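Long-range contacts in arsenate Reductase (Corynebacterium glutamicum, PDB 3T38), which reduces arsenate to arsenite, probably with electrons from thioredoxin, and has the low-molecular-weight tyrosine phosphatase fold: residues D65-A69 / V110-S114; D148-A153 / C166-K172; Q26-S30 / L70-K76; S114-A120 / P143-T147; S41-L45 / L55-A59. All coordinates share one frame; numbering follows the deposited sequence.

Interaction 1 of 5, residues D65-A69 / V110-S114; sequences DRLHA and VEVRS. With D1D ((4S,5S)-1,2-dithiane-4,5-diol), chain C.
Where helix 55-73 of the N-terminal helical region lies against strand 111-116, at one edge of the parallel phosphatase-type sheet, Asp65, His68 and Ala69 meet Glu111 and Arg113. The case illustrates how charged side chains can join two parts of a fold whose backbones stay well apart: the local helix and strand axes approach no closer than 11.3 Å and run at 121° to each other. His68, with CG anti to its own backbone N (chi1 -176°), reaches across to Glu111. Its NE2 donates to Glu111 OE2 at 2.9 Å, meeting the syn side of the carboxylate; Glu111 OE2 lies somewhat out of the ring plane, and ring and carboxylate are turned well away from coplanar. One helical turn earlier, Asp65 forms a looser salt bridge. Arg113 NE lies 3.3 Å from Asp65 OD2 and 3.4 Å from Asp65 OD1, both weak hydrogen bonds, with carboxylate and guanidinium only 20° from parallel. The extended Arg113 chain carries its guanidinium past the carboxylate, so that CD2 of the His68 ring comes to its edge, and Gln83 takes NH1 in a hydrogen bond. Asp65 and Gln83 thus hold two parts of one flat group. Arg66, next to Asp65 in the helix, turns away from the strand, toward the pocket holding the dithiane diol, the cyclic oxidised form of dithiothreitol; its NH2 comes within 3.3 Å of ligand S4. Back at the strand, the Ala69 methyl lies over one face of the Arg113 guanidinium, CB being 3.7 Å from NH2.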
# COMPACT_ATOMS: atom_id res chain seq x y z
N ASP A 65 0.69 10.74 -10.12
CA ASP A 65 2.05 11.02 -9.74
C ASP A 65 2.86 9.75 -9.77
O ASP A 65 4.02 9.75 -10.22
CB ASP A 65 2.21 11.73 -8.38
CG ASP A 65 3.72 12.24 -8.19
OD1 ASP A 65 4.44 12.49 -9.26
OD2 ASP A 65 4.19 12.37 -7.05
N ARG A 66 2.26 8.65 -9.32
CA ARG A 66 2.94 7.34 -9.32
C ARG A 66 3.29 6.82 -10.73
O ARG A 66 4.42 6.39 -10.99
CB ARG A 66 2.12 6.31 -8.55
CG ARG A 66 2.23 6.46 -7.05
CD ARG A 66 1.29 5.49 -6.38
NE ARG A 66 1.89 4.16 -6.45
CZ ARG A 66 1.25 3.03 -6.18
NH1 ARG A 66 -0.06 3.03 -5.91
NH2 ARG A 66 1.93 1.88 -6.21
N LEU A 67 2.36 6.94 -11.64
CA LEU A 67 2.64 6.56 -13.04
C LEU A 67 3.75 7.38 -13.64
O LEU A 67 4.55 6.84 -14.30
CB LEU A 67 1.38 6.63 -13.90
CG LEU A 67 0.37 5.54 -13.59
CD1 LEU A 67 -1.05 5.93 -14.11
CD2 LEU A 67 0.84 4.21 -14.20
N HIS A 68 3.80 8.69 -13.35
CA HIS A 68 4.90 9.56 -13.82
C HIS A 68 6.22 9.11 -13.21
O HIS A 68 7.18 8.92 -13.93
CB HIS A 68 4.63 11.04 -13.53
CG HIS A 68 5.69 11.96 -14.07
ND1 HIS A 68 5.72 12.39 -15.39
CD2 HIS A 68 6.76 12.55 -13.47
CE1 HIS A 68 6.77 13.17 -15.58
NE2 HIS A 68 7.42 13.28 -14.43
N ALA A 69 6.26 8.91 -11.88
CA ALA A 69 7.43 8.33 -11.26
C ALA A 69 7.86 7.05 -12.00
O ALA A 69 9.03 6.93 -12.37
CB ALA A 69 7.21 8.06 -9.78
N VAL A 110 13.22 20.88 -9.59
CA VAL A 110 13.19 19.49 -9.13
C VAL A 110 11.73 18.95 -9.09
O VAL A 110 10.75 19.74 -9.07
CB VAL A 110 14.03 19.25 -7.79
CG1 VAL A 110 15.44 19.87 -7.88
CG2 VAL A 110 13.40 19.83 -6.64
N GLU A 111 11.58 17.62 -9.16
CA GLU A 111 10.34 16.98 -8.79
C GLU A 111 10.46 16.45 -7.37
O GLU A 111 11.31 15.66 -7.09
CB GLU A 111 9.97 15.88 -9.78
CG GLU A 111 9.91 16.42 -11.21
CD GLU A 111 8.80 15.76 -12.04
OE1 GLU A 111 7.64 15.74 -11.56
OE2 GLU A 111 9.12 15.26 -13.15
N VAL A 112 9.61 16.89 -6.46
CA VAL A 112 9.78 16.47 -5.05
C VAL A 112 8.59 15.61 -4.65
O VAL A 112 7.47 15.96 -4.96
CB VAL A 112 9.89 17.69 -4.10
CG1 VAL A 112 10.48 17.24 -2.69
CG2 VAL A 112 10.83 18.80 -4.70
N ARG A 113 8.83 14.51 -3.90
CA ARG A 113 7.79 13.63 -3.40
C ARG A 113 7.95 13.37 -1.95
O ARG A 113 9.07 13.48 -1.40
CB ARG A 113 7.86 12.33 -4.12
CG ARG A 113 7.86 12.54 -5.60
CD ARG A 113 7.55 11.26 -6.34
NE ARG A 113 7.28 11.48 -7.78
CZ ARG A 113 8.21 11.54 -8.73
NH1 ARG A 113 9.51 11.51 -8.41
NH2 ARG A 113 7.84 11.68 -10.01
N SER A 114 6.84 13.02 -1.30
CA SER A 114 6.96 12.48 0.07
C SER A 114 6.09 11.23 0.32
O SER A 114 5.21 10.93 -0.47
CB SER A 114 6.60 13.56 1.10
OG SER A 114 5.30 14.12 0.89
S1 D1D C . 0.02 -2.88 -6.58
C1 D1D C . -0.02 -3.90 -8.09
C2 D1D C . 0.72 -3.18 -9.15
O2 D1D C . 0.49 -3.83 -10.33
C3 D1D C . 0.01 -1.88 -9.43
O3 D1D C . 0.19 -1.73 -10.76
C4 D1D C . 0.55 -0.63 -8.79
S4 D1D C . 0.02 -0.64 -7.04

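Interaction 2 of 5, residues D148-A153 / C166-K172; sequences DDVIRA and CPMYPGK
Ile151 supplies the apolar centre, and its two branches are divided between different residues of the loop 166-172. Ile151 CD1 reaches Cys166 SG at 3.5 Å and also touches CD of Pro167, whereas Ile151 CG2, anti to the backbone N, meets the edge of the Tyr169 ring at CD2, 3.7 Å away. One face of that ring is covered by Arg152: its CG makes a CH-pi contact 4.3 Å from the ring centroid, and farther out the guanidinium lies with one face toward CE1 and CZ, the two planes inclined at 45°. Beyond this layer come the polar groups. Tyr169 OH donates to the syn lone pair of Asp148 OD1 at 2.5 Å, while Arg152 NE forms a salt bridge to Asp148 OD2 at 2.7 Å, so both carboxylate oxygens are engaged and the phenol and guanidinium are fixed together. At the end of the loop, Lys172 NZ donates to Arg152 O at 2.7 Å, approaching from above the carbonyl plane. Arg36 of the second subunit makes a further salt bridge to Asp148, and Phe39 of that subunit packs on Tyr169. A short helix held to the loop between strands 156-159 and 173-176 belongs to the alpha/beta low-molecular-weight phosphatase fold.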
# COMPACT_ATOMS: atom_id res chain seq x y z
N ASP A 148 7.03 1.65 -4.30
CA ASP A 148 8.30 1.34 -4.92
C ASP A 148 8.53 2.23 -6.12
O ASP A 148 9.64 2.66 -6.34
CB ASP A 148 8.30 -0.14 -5.40
CG ASP A 148 9.67 -0.61 -5.84
OD1 ASP A 148 10.56 -0.73 -4.96
OD2 ASP A 148 9.83 -0.90 -7.04
N ASP A 149 7.49 2.51 -6.91
CA ASP A 149 7.71 3.30 -8.14
C ASP A 149 8.44 4.62 -7.80
O ASP A 149 9.36 5.01 -8.51
CB ASP A 149 6.40 3.60 -8.87
CG ASP A 149 5.25 3.84 -7.93
OD1 ASP A 149 5.41 4.44 -6.80
OD2 ASP A 149 4.18 3.32 -8.25
N VAL A 150 8.04 5.30 -6.72
CA VAL A 150 8.66 6.60 -6.40
C VAL A 150 10.07 6.52 -5.86
O VAL A 150 10.82 7.49 -6.00
CB VAL A 150 7.75 7.53 -5.53
CG1 VAL A 150 6.36 7.65 -6.24
CG2 VAL A 150 7.61 7.00 -4.11
N ILE A 151 10.45 5.37 -5.29
CA ILE A 151 11.79 5.15 -4.91
C ILE A 151 12.62 4.99 -6.16
O ILE A 151 13.65 5.63 -6.31
CB ILE A 151 11.95 3.94 -3.97
CG1 ILE A 151 11.17 4.13 -2.64
CG2 ILE A 151 13.45 3.73 -3.65
CD1 ILE A 151 10.93 2.72 -1.87
N ARG A 152 12.15 4.17 -7.09
CA ARG A 152 12.90 3.90 -8.35
C ARG A 152 13.14 5.17 -9.17
O ARG A 152 14.18 5.34 -9.85
CB ARG A 152 12.17 2.90 -9.19
CG ARG A 152 12.18 1.47 -8.64
CD ARG A 152 11.59 0.49 -9.65
NE ARG A 152 11.54 -0.90 -9.19
CZ ARG A 152 12.32 -1.86 -9.67
NH1 ARG A 152 13.25 -1.60 -10.60
NH2 ARG A 152 12.22 -3.08 -9.19
N ALA A 153 12.16 6.07 -9.11
CA ALA A 153 12.28 7.28 -9.93
C ALA A 153 13.31 8.21 -9.26
O ALA A 153 13.83 9.05 -9.93
CB ALA A 153 10.90 7.97 -10.03
N CYS A 166 12.77 1.01 3.47
CA CYS A 166 12.96 1.51 2.13
C CYS A 166 14.00 0.68 1.42
O CYS A 166 15.10 0.60 1.89
CB CYS A 166 13.29 3.01 2.12
SG CYS A 166 13.39 3.57 0.40
N PRO A 167 13.65 0.04 0.29
CA PRO A 167 14.71 -0.74 -0.38
C PRO A 167 15.84 0.13 -0.91
O PRO A 167 15.63 1.28 -1.31
CB PRO A 167 13.97 -1.47 -1.55
CG PRO A 167 12.62 -0.79 -1.67
CD PRO A 167 12.32 -0.34 -0.21
N MSE A 168 17.02 -0.44 -0.90
CA MSE A 168 18.25 0.25 -1.22
C MSE A 168 18.71 0.08 -2.68
O MSE A 168 19.58 -0.71 -2.93
CB MSE A 168 19.32 -0.31 -0.30
CG MSE A 168 20.17 0.73 0.33
SE MSE A 168 19.16 2.00 1.45
CE MSE A 168 19.77 1.31 3.21
N TYR A 169 18.15 0.84 -3.63
CA TYR A 169 18.55 0.73 -5.05
C TYR A 169 19.85 1.46 -5.36
O TYR A 169 20.05 2.58 -4.88
CB TYR A 169 17.44 1.23 -6.01
CG TYR A 169 16.16 0.43 -6.00
CD1 TYR A 169 16.10 -0.82 -6.62
CD2 TYR A 169 15.04 0.89 -5.34
CE1 TYR A 169 14.93 -1.57 -6.60
CE2 TYR A 169 13.85 0.14 -5.32
CZ TYR A 169 13.81 -1.08 -5.95
OH TYR A 169 12.65 -1.83 -5.92
N PRO A 170 20.72 0.85 -6.18
CA PRO A 170 21.91 1.58 -6.71
C PRO A 170 21.51 2.70 -7.67
O PRO A 170 20.42 2.66 -8.25
CB PRO A 170 22.70 0.51 -7.48
CG PRO A 170 21.75 -0.57 -7.71
CD PRO A 170 20.71 -0.56 -6.61
N GLY A 171 22.41 3.67 -7.83
CA GLY A 171 22.22 4.77 -8.79
C GLY A 171 21.61 5.99 -8.11
O GLY A 171 21.10 6.89 -8.79
N LYS A 172 21.66 6.03 -6.77
CA LYS A 172 20.91 6.99 -5.99
C LYS A 172 21.65 7.48 -4.74
O LYS A 172 22.39 6.71 -4.12
CB LYS A 172 19.59 6.35 -5.51
CG LYS A 172 18.67 5.84 -6.59
CD LYS A 172 17.35 5.27 -6.03
CE LYS A 172 16.65 4.45 -7.17
NZ LYS A 172 16.34 5.40 -8.25

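Interaction 3 of 5, residues Q26-S30 / L70-K76; sequences QGVFS and LAVAEGK
Lys76 N donates to Ala71 O at 2.7 Å, and with the bond from Gly75 N to Val72 O this makes the Schellman motif that ends helix 55-73. Gly75, at positive phi, is its C-prime residue. The turn doubles the chain back so that Lys76 and Glu74 stand beside Leu70 and Ala71, and together they receive Phe29 from the loop 26-30. It is a plain example of a helix terminus shaped to take an aromatic ring. The ring enters with its CZ end foremost, 3.6 Å from Leu70 CG. One face is taken by Leu70 CD2 in a CH-pi contact, 4.1 Å from the centroid and shifted toward the rim; Val28 CG1 of its own loop covers the opposite face, over the centre. Around the edge lie the backbone N of Ala71, 3.6 Å from Phe29 CZ, and Glu74 OE1, 3.7 Å from Phe29 CE1. Lys76 adds its methylene chain: CE touches Phe29 CE1, while CD runs tightly past Val28 CG1 at 3.4 Å, the two side chains pointing in opposite directions. Lys76 bends at its last torsion (chi4 -49°), and NZ makes a long ion pair with Glu74 OE1. No hydrogen bond links the two segments, so the joint depends on carbon surfaces. Within the fold, Phe29 also packs on Ile34 of helix 31-49, Leu70 on Tyr37 of that helix and Ala73 on Arg152 of helix 148-153, while Glu32 of the second subunit packs against Phe29.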
# COMPACT_ATOMS: atom_id res chain seq x y z
N GLN A 26 -1.18 5.00 -23.08
CA GLN A 26 -1.23 3.99 -24.13
C GLN A 26 0.09 4.02 -24.88
O GLN A 26 0.55 5.10 -25.30
CB GLN A 26 -2.38 4.30 -25.10
CG GLN A 26 -3.03 3.10 -25.78
CD GLN A 26 -2.13 2.45 -26.81
OE1 GLN A 26 -1.20 3.07 -27.35
NE2 GLN A 26 -2.39 1.17 -27.09
N GLY A 27 0.69 2.85 -25.09
CA GLY A 27 2.02 2.75 -25.70
C GLY A 27 3.09 2.70 -24.62
O GLY A 27 4.19 2.21 -24.87
N VAL A 28 2.78 3.18 -23.42
CA VAL A 28 3.76 3.28 -22.34
C VAL A 28 3.65 2.15 -21.30
O VAL A 28 4.61 1.42 -21.03
CB VAL A 28 3.65 4.67 -21.65
CG1 VAL A 28 4.62 4.81 -20.48
CG2 VAL A 28 3.87 5.79 -22.69
N PHE A 29 2.47 2.03 -20.72
CA PHE A 29 2.19 0.94 -19.80
C PHE A 29 0.98 0.20 -20.27
O PHE A 29 0.09 0.82 -20.87
CB PHE A 29 1.95 1.48 -18.37
CG PHE A 29 3.12 2.19 -17.80
CD1 PHE A 29 4.39 1.59 -17.80
CD2 PHE A 29 2.99 3.47 -17.30
CE1 PHE A 29 5.47 2.25 -17.29
CE2 PHE A 29 4.10 4.15 -16.75
CZ PHE A 29 5.32 3.54 -16.75
N SER A 30 0.96 -1.12 -19.99
CA SER A 30 -0.24 -1.97 -20.07
C SER A 30 -1.39 -1.35 -19.30
O SER A 30 -1.21 -0.86 -18.12
CB SER A 30 0.01 -3.37 -19.49
OG SER A 30 1.33 -3.85 -19.79
N LEU A 70 6.95 6.13 -12.26
CA LEU A 70 7.34 4.89 -12.96
C LEU A 70 7.87 5.11 -14.39
O LEU A 70 8.80 4.44 -14.80
CB LEU A 70 6.17 3.90 -12.98
CG LEU A 70 6.40 2.47 -13.50
CD1 LEU A 70 7.47 1.74 -12.62
CD2 LEU A 70 5.10 1.68 -13.49
N ALA A 71 7.25 6.03 -15.11
CA ALA A 71 7.71 6.46 -16.44
C ALA A 71 9.17 6.93 -16.38
O ALA A 71 9.98 6.62 -17.24
CB ALA A 71 6.81 7.59 -16.94
N VAL A 72 9.47 7.69 -15.33
CA VAL A 72 10.82 8.25 -15.14
C VAL A 72 11.79 7.12 -14.79
O VAL A 72 12.81 6.94 -15.43
CB VAL A 72 10.82 9.38 -14.07
CG1 VAL A 72 12.25 9.79 -13.68
CG2 VAL A 72 10.05 10.59 -14.60
N ALA A 73 11.43 6.33 -13.78
CA ALA A 73 12.23 5.20 -13.35
C ALA A 73 12.68 4.38 -14.55
O ALA A 73 13.81 3.89 -14.58
CB ALA A 73 11.43 4.33 -12.37
N GLU A 74 11.81 4.25 -15.55
CA GLU A 74 12.06 3.41 -16.73
C GLU A 74 12.50 4.18 -17.99
O GLU A 74 12.49 3.65 -19.14
CB GLU A 74 10.81 2.60 -17.04
CG GLU A 74 10.29 1.83 -15.87
CD GLU A 74 9.33 0.73 -16.25
OE1 GLU A 74 8.82 0.68 -17.42
OE2 GLU A 74 9.09 -0.13 -15.37
N GLY A 75 12.89 5.43 -17.77
CA GLY A 75 13.39 6.30 -18.82
C GLY A 75 12.42 6.55 -19.96
O GLY A 75 12.84 6.59 -21.12
N LYS A 76 11.14 6.71 -19.63
CA LYS A 76 10.09 6.98 -20.61
C LYS A 76 9.74 8.48 -20.67
O LYS A 76 8.81 8.87 -21.36
CB LYS A 76 8.84 6.17 -20.23
CG LYS A 76 8.95 4.71 -20.53
CD LYS A 76 7.81 3.96 -19.89
CE LYS A 76 8.05 2.44 -19.82
NZ LYS A 76 8.49 1.88 -21.11

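Interaction 4 of 5, residues S114-A120 / P143-T147; sequences SAGSLPA and PKPLT
Lys144 flanks the single beta bridge between Gly116, the last residue of the edge strand 111-116, and Pro145. The side chain of Lys144 shows how a lysine can start away from a strand and return to it. CB turns from the strand, but CG, placed between the backbone N and the carbonyl carbon (chi1 61°), already lies 3.6 Å from Ser114 O. CD stays at the same distance from that oxygen; CE stands a little farther off, and the bends at the last two torsions bring NZ back toward the oxygen. NZ finally donates to Ser114 O at 3.3 Å, from well above the carbonyl plane. A stronger bond to Phe142 O holds the ammonium too, and a water that accepts from Ser114 N makes a weak third link. The bridge itself follows the parallel pattern: Gly116 N donates to Lys144 O at 2.9 Å, and Gly116 O accepts from Leu146 N at 2.7 Å. Farther along, Pro119 packs on both Pro143 and Pro145, its CB against Pro143 CB and its CG against the peptide joining Lys144 to Pro145. Phe62 of helix 55-73 touches Lys144 and Pro145, and Arg47 of the second subunit packs on Pro145 and Leu146. At the strand, the Ala115 methyl is pressed close, its CB only 3.5 Å from Leu146 CA, with Leu146 CD1 beside it.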
# COMPACT_ATOMS: atom_id res chain seq x y z
N SER A 114 6.84 13.02 -1.30
CA SER A 114 6.96 12.48 0.07
C SER A 114 6.09 11.23 0.32
O SER A 114 5.21 10.93 -0.47
CB SER A 114 6.60 13.56 1.10
OG SER A 114 5.30 14.12 0.89
N ALA A 115 6.34 10.51 1.43
CA ALA A 115 5.54 9.35 1.71
C ALA A 115 5.80 8.92 3.12
O ALA A 115 6.73 9.43 3.74
CB ALA A 115 5.82 8.17 0.66
N GLY A 116 4.95 8.01 3.60
CA GLY A 116 5.02 7.54 4.97
C GLY A 116 5.04 6.03 5.00
O GLY A 116 4.58 5.37 4.04
N SER A 117 5.66 5.48 6.05
CA SER A 117 5.52 4.06 6.34
C SER A 117 4.10 3.80 6.91
O SER A 117 3.53 2.72 6.72
CB SER A 117 6.63 3.58 7.30
OG SER A 117 6.55 4.22 8.56
N LEU A 118 3.58 4.73 7.71
CA LEU A 118 2.30 4.49 8.38
C LEU A 118 1.45 5.79 8.31
O LEU A 118 1.28 6.52 9.32
CB LEU A 118 2.53 4.08 9.84
CG LEU A 118 3.47 2.91 10.18
CD1 LEU A 118 3.76 2.81 11.78
CD2 LEU A 118 3.01 1.51 9.61
N PRO A 119 0.95 6.11 7.12
CA PRO A 119 0.31 7.41 6.94
C PRO A 119 -0.75 7.75 7.97
O PRO A 119 -1.59 6.94 8.27
CB PRO A 119 -0.35 7.30 5.55
CG PRO A 119 0.52 6.27 4.81
CD PRO A 119 0.94 5.27 5.89
N ALA A 120 -0.77 8.99 8.43
CA ALA A 120 -1.93 9.52 9.11
C ALA A 120 -3.05 9.77 8.09
O ALA A 120 -2.90 9.54 6.88
CB ALA A 120 -1.57 10.82 9.84
N PRO A 143 -1.26 12.74 3.25
CA PRO A 143 -0.33 11.63 3.61
C PRO A 143 -0.58 10.45 2.73
O PRO A 143 -1.72 10.21 2.34
CB PRO A 143 -0.75 11.27 5.05
CG PRO A 143 -1.63 12.47 5.51
CD PRO A 143 -2.31 12.94 4.25
N LYS A 144 0.47 9.70 2.40
CA LYS A 144 0.30 8.58 1.43
C LYS A 144 1.36 7.57 1.78
O LYS A 144 2.44 7.96 2.23
CB LYS A 144 0.47 9.07 0.00
CG LYS A 144 1.87 9.70 -0.37
CD LYS A 144 1.77 10.67 -1.62
CE LYS A 144 1.40 12.14 -1.20
NZ LYS A 144 2.38 12.57 -0.11
N PRO A 145 1.10 6.27 1.51
CA PRO A 145 2.18 5.33 1.82
C PRO A 145 3.32 5.34 0.83
O PRO A 145 3.13 5.55 -0.39
CB PRO A 145 1.50 3.96 1.72
CG PRO A 145 0.42 4.13 0.59
CD PRO A 145 0.02 5.67 0.69
N LEU A 146 4.50 5.00 1.35
CA LEU A 146 5.64 4.69 0.49
C LEU A 146 5.32 3.61 -0.55
O LEU A 146 4.76 2.58 -0.23
CB LEU A 146 6.79 4.19 1.37
CG LEU A 146 8.12 4.04 0.65
CD1 LEU A 146 8.56 5.42 -0.03
CD2 LEU A 146 9.07 3.51 1.78
N THR A 147 5.72 3.84 -1.77
CA THR A 147 5.51 2.84 -2.83
C THR A 147 6.84 2.74 -3.61
O THR A 147 7.69 3.61 -3.53
CB THR A 147 4.39 3.24 -3.79
OG1 THR A 147 4.68 4.53 -4.34
CG2 THR A 147 2.95 3.24 -3.09
O HOH W 1 4.35 13.41 -2.53

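Interaction 5 of 5, residues S41-L45 / L55-A59; sequences SYVSL and LPILA
Tyr42 and Leu55 make the aromatic part of this crossing between helices 31-49 and 55-73, whose local axes approach to 8.9 Å at 118°. With CG anti to the backbone N (chi1 -180°), the Tyr42 ring swings toward the second helix, and its CE2 corner meets Leu55 CG at 3.6 Å; the two side chains cross at about a right angle. Pro56 CD lies at the same ring's edge, 4.0 Å from CE2. Purely aliphatic contacts complete the interface. Leu55 is a forked wedge: CD2 lies along the tyrosine, while CD1 reaches Leu45 CB at 3.7 Å. Leu45 CD1 in turn touches Leu58 CB. The small Ala59 lets backbones come close, its CB standing 3.6 Å from Tyr42 CA, and the two CA atoms are 4.8 Å apart. Polar ends are served by other residues: Tyr42 OH bonds to His10 of helix 10-24, and Ser41 OG to Tyr37 O and Arg66 NH1. Pro167 of the second subunit packs on Tyr42. With no hydrogen bond joining the two segments, this crossing relies on shape and the burial of carbon, and the hydroxyls are satisfied by groups outside the two segments.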
# COMPACT_ATOMS: atom_id res chain seq x y z
N SER A 41 -4.32 2.40 -5.71
CA SER A 41 -4.08 3.66 -5.03
C SER A 41 -5.22 4.14 -4.13
O SER A 41 -4.98 4.63 -3.01
CB SER A 41 -3.74 4.75 -6.03
OG SER A 41 -2.42 4.55 -6.45
N TYR A 42 -6.44 4.03 -4.65
CA TYR A 42 -7.67 4.30 -3.92
C TYR A 42 -7.77 3.51 -2.61
O TYR A 42 -8.04 4.06 -1.56
CB TYR A 42 -8.83 3.91 -4.78
CG TYR A 42 -10.18 4.16 -4.10
CD1 TYR A 42 -10.93 3.10 -3.59
CD2 TYR A 42 -10.69 5.45 -4.01
CE1 TYR A 42 -12.15 3.32 -3.00
CE2 TYR A 42 -11.90 5.69 -3.41
CZ TYR A 42 -12.63 4.63 -2.89
OH TYR A 42 -13.83 4.87 -2.29
N VAL A 43 -7.55 2.21 -2.71
CA VAL A 43 -7.62 1.32 -1.58
C VAL A 43 -6.52 1.62 -0.61
O VAL A 43 -6.83 1.79 0.62
CB VAL A 43 -7.73 -0.19 -1.98
CG1 VAL A 43 -7.58 -1.07 -0.71
CG2 VAL A 43 -9.10 -0.47 -2.62
N SER A 44 -5.30 1.83 -1.11
CA SER A 44 -4.21 2.31 -0.24
C SER A 44 -4.58 3.51 0.61
O SER A 44 -4.33 3.55 1.84
CB SER A 44 -2.99 2.68 -1.09
OG SER A 44 -2.43 1.41 -1.46
N LEU A 45 -5.14 4.53 -0.04
CA LEU A 45 -5.48 5.73 0.72
C LEU A 45 -6.64 5.48 1.64
O LEU A 45 -6.70 6.03 2.78
CB LEU A 45 -5.75 6.91 -0.22
CG LEU A 45 -4.46 7.39 -0.95
CD1 LEU A 45 -4.86 8.46 -1.97
CD2 LEU A 45 -3.45 7.95 0.02
N LEU A 55 -12.02 10.88 -1.74
CA LEU A 55 -11.02 9.88 -1.90
C LEU A 55 -10.75 9.62 -3.41
O LEU A 55 -9.61 9.50 -3.79
CB LEU A 55 -11.42 8.62 -1.16
CG LEU A 55 -10.32 7.64 -0.76
CD1 LEU A 55 -9.13 8.30 -0.08
CD2 LEU A 55 -10.93 6.58 0.13
N PRO A 56 -11.79 9.65 -4.27
CA PRO A 56 -11.43 9.41 -5.66
C PRO A 56 -10.46 10.43 -6.23
O PRO A 56 -9.64 10.07 -7.05
CB PRO A 56 -12.77 9.51 -6.38
CG PRO A 56 -13.75 8.92 -5.41
CD PRO A 56 -13.23 9.42 -4.03
N ILE A 57 -10.55 11.68 -5.79
CA ILE A 57 -9.74 12.77 -6.32
C ILE A 57 -8.28 12.64 -5.87
O ILE A 57 -7.38 12.81 -6.69
CB ILE A 57 -10.30 14.21 -5.91
CG1 ILE A 57 -11.75 14.39 -6.35
CG2 ILE A 57 -9.42 15.37 -6.45
CD1 ILE A 57 -12.36 15.79 -6.05
N LEU A 58 -8.05 12.38 -4.58
CA LEU A 58 -6.72 12.16 -4.06
C LEU A 58 -6.12 10.89 -4.69
O LEU A 58 -4.89 10.80 -4.89
CB LEU A 58 -6.75 11.93 -2.54
CG LEU A 58 -6.97 13.03 -1.47
CD1 LEU A 58 -6.49 12.41 -0.10
CD2 LEU A 58 -6.22 14.35 -1.77
N ALA A 59 -6.96 9.88 -4.90
CA ALA A 59 -6.45 8.63 -5.54
C ALA A 59 -5.94 8.87 -6.96
O ALA A 59 -4.89 8.33 -7.33
CB ALA A 59 -7.49 7.53 -5.55

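Overall arrangement
Helix 55-73 carries three contacts: interaction 5 near its start, interaction 1 beyond its middle and interaction 3 at its end, with the centres of 5 and 3 about 21 Å apart. Arg66 of interaction 1 ties the set to the dithiane diol pocket: its NE forms a salt bridge with Asp149 OD2 of interaction 2 at 3.0 Å, and its NH1 a probable hydrogen bond with Ser41 OG of interaction 5 at 2.9 Å. Interactions 1 and 4 share Ser114. Interaction 4 meets interaction 2, where Leu146 CD1 lies 3.9 Å from Ile151 CG1, and interaction 5 through Leu45. Interactions 2 to 5 touch the second subunit; Arg66 makes a long, weak ion pair with its Glu40.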